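Local coordinates for protein glycoside hydrolase family 5 (PDB 6LA0) that hydrolyses glycosidic bonds as a rutinosidase of glycoside hydrolase family 5 and may also release glucose from the non-reducing ends of beta-1,3-glucans, at residues I130-S135 with T185-N190. Numbering follows the deposited sequence.
Sequences IVDVHS and TIEPMN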
loop_
_atom_site.group_PDB
_atom_site.type_symbol
_atom_site.label_atom_id
_atom_site.label_comp_id
_atom_site.label_asym_id
_atom_site.label_seq_id
_atom_site.Cartn_x
_atom_site.Cartn_y
_atom_site.Cartn_z
ATOM N N ILE A 130 7.000 4.183 4.785
ATOM C CA ILE A 130 6.333 2.917 5.086
ATOM C C ILE A 130 6.815 1.903 4.048
ATOM O O ILE A 130 6.525 2.034 2.852
ATOM C CB ILE A 130 4.799 3.058 5.056
ATOM C CG1 ILE A 130 4.282 3.923 6.210
ATOM C CG2 ILE A 130 4.113 1.693 5.147
ATOM C CD1 ILE A 130 2.862 4.447 5.988
ATOM N N VAL A 131 7.572 0.900 4.487
ATOM C CA VAL A 131 8.030 -0.153 3.593
ATOM C C VAL A 131 6.976 -1.254 3.654
ATOM O O VAL A 131 6.767 -1.865 4.707
ATOM C CB VAL A 131 9.423 -0.662 3.983
ATOM C CG1 VAL A 131 9.881 -1.746 3.025
ATOM C CG2 VAL A 131 10.426 0.483 3.990
ATOM N N ASP A 132 6.278 -1.479 2.540
ATOM C CA ASP A 132 5.123 -2.371 2.504
ATOM C C ASP A 132 5.513 -3.649 1.767
ATOM O O ASP A 132 6.000 -3.591 0.638
ATOM C CB ASP A 132 3.926 -1.653 1.857
ATOM C CG ASP A 132 2.912 -2.602 1.230
ATOM O OD1 ASP A 132 2.497 -3.575 1.876
ATOM O OD2 ASP A 132 2.504 -2.363 0.075
ATOM N N VAL A 133 5.349 -4.798 2.420
ATOM C CA VAL A 133 5.550 -6.086 1.763
ATOM C C VAL A 133 4.181 -6.523 1.263
ATOM O O VAL A 133 3.367 -7.061 2.020
ATOM C CB VAL A 133 6.183 -7.133 2.684
ATOM C CG1 VAL A 133 6.528 -8.384 1.866
ATOM C CG2 VAL A 133 7.437 -6.573 3.398
ATOM N N HIS A 134 3.935 -6.261 -0.025
ATOM C CA HIS A 134 2.621 -6.403 -0.629
ATOM C C HIS A 134 2.242 -7.871 -0.800
ATOM O O HIS A 134 1.084 -8.244 -0.578
ATOM C CB HIS A 134 2.631 -5.687 -1.992
ATOM C CG HIS A 134 1.397 -4.894 -2.310
ATOM N ND1 HIS A 134 0.893 -3.914 -1.477
ATOM C CD2 HIS A 134 0.588 -4.914 -3.398
ATOM C CE1 HIS A 134 -0.179 -3.376 -2.036
ATOM N NE2 HIS A 134 -0.392 -3.974 -3.195
ATOM N N SER A 135 3.198 -8.704 -1.221
ATOM C CA SER A 135 3.013 -10.126 -1.480
ATOM C C SER A 135 3.839 -10.973 -0.512
ATOM O O SER A 135 4.846 -10.518 0.042
ATOM C CB SER A 135 3.390 -10.465 -2.943
ATOM O OG SER A 135 4.514 -9.713 -3.352
ATOM N N THR A 185 8.627 2.736 8.910
ATOM C CA THR A 185 7.597 1.879 9.477
ATOM C C THR A 185 7.521 0.610 8.642
ATOM O O THR A 185 7.477 0.682 7.408
ATOM C CB THR A 185 6.244 2.617 9.488
ATOM O OG1 THR A 185 6.263 3.619 10.506
ATOM C CG2 THR A 185 5.074 1.663 9.723
ATOM N N ILE A 186 7.507 -0.550 9.298
ATOM C CA ILE A 186 7.521 -1.832 8.601
ATOM C C ILE A 186 6.101 -2.385 8.511
ATOM O O ILE A 186 5.444 -2.613 9.534
ATOM C CB ILE A 186 8.477 -2.830 9.279
ATOM C CG1 ILE A 186 9.923 -2.359 9.112
ATOM C CG2 ILE A 186 8.271 -4.203 8.685
ATOM C CD1 ILE A 186 10.976 -3.289 9.727
ATOM N N GLU A 187 5.627 -2.607 7.279
ATOM C CA GLU A 187 4.303 -3.179 7.033
ATOM C C GLU A 187 4.451 -4.571 6.421
ATOM O O GLU A 187 4.704 -4.697 5.209
ATOM C CB GLU A 187 3.472 -2.260 6.116
ATOM C CG GLU A 187 2.048 -2.772 5.824
ATOM C CD GLU A 187 1.114 -1.696 5.271
ATOM O OE1 GLU A 187 1.580 -0.833 4.497
ATOM O OE2 GLU A 187 -0.092 -1.714 5.613
ATOM N N PRO A 188 4.289 -5.639 7.204
ATOM C CA PRO A 188 4.701 -6.984 6.770
ATOM C C PRO A 188 3.698 -7.750 5.916
ATOM O O PRO A 188 3.994 -8.886 5.544
ATOM C CB PRO A 188 4.927 -7.692 8.114
ATOM C CG PRO A 188 3.875 -7.061 9.020
ATOM C CD PRO A 188 3.837 -5.615 8.610
ATOM N N MET A 189 2.540 -7.174 5.575
ATOM C CA MET A 189 1.618 -7.814 4.636
ATOM C C MET A 189 0.617 -6.769 4.157
ATOM O O MET A 189 0.579 -5.648 4.660
ATOM C CB MET A 189 0.899 -9.007 5.276
ATOM C CG MET A 189 -0.195 -8.605 6.258
ATOM S SD MET A 189 -0.583 -9.845 7.508
ATOM C CE MET A 189 -1.026 -11.270 6.524
ATOM N N ASN A 190 -0.212 -7.167 3.194
ATOM C CA ASN A 190 -1.186 -6.270 2.582
ATOM C C ASN A 190 -2.390 -7.075 2.117
ATOM O O ASN A 190 -2.231 -8.059 1.389
ATOM C CB ASN A 190 -0.576 -5.512 1.395
ATOM C CG ASN A 190 -1.584 -4.634 0.687
ATOM O OD1 ASN A 190 -1.922 -3.547 1.163
ATOM N ND2 ASN A 190 -2.093 -5.109 -0.441
HETATM O O HOH W 1 -1.574 -7.868 -1.326
HETATM O O HOH W 2 -0.028 -9.858 1.346
#
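Glu-187 meets Val-131, Asp-132 and Val-133 of the neighbouring strand, which runs parallel to its own (axes 14° apart). Its N donates to Val-131 O and its O accepts from Val-133 N (2.9 Å, N-H...O 176°), which, with Val-131 N to Thr-185 O, fixes the register. Its extended side chain crosses Asp-132 and sets OE1 3.6 Å from Asp-132 CB. OE1 also lies 3.9 Å from Asp-132 OD1, a proximity of like charges probably eased by Arg-89, which forms a salt bridge with OE1. On the same sheet face, Thr-185 CB packs alongside Ile-130 CG1 at 4.0 Å.

Beyond the paired residues, Asn-190 carries CG anti to its backbone N (chi1 177°), which lays its amide over one face of the His-134 ring. Asn-190 ND2 stands 3.0 Å from His-134 CE1, offset toward the rim. His-134 ND1 donates to the syn lone pair of Asp-132 OD2 (2.7 Å), tilted from the ring plane, while Arg-89 binds Asn-190 OD1. Two waters bridge His-134 O and Asn-190 O.

The contact pairs the third and fourth strands of the TIM barrel. The asparagine just after the fourth strand precedes the acid/base glutamate in family 5 relatives, consistent with Asn-190 lying beside the catalytic centre. Strand 87-92 flanks strand 128-133 on its other edge, whereas Ile-186 and Val-133 pack outward on helix 158-176 and Pro-188 also reaches helix 209-229.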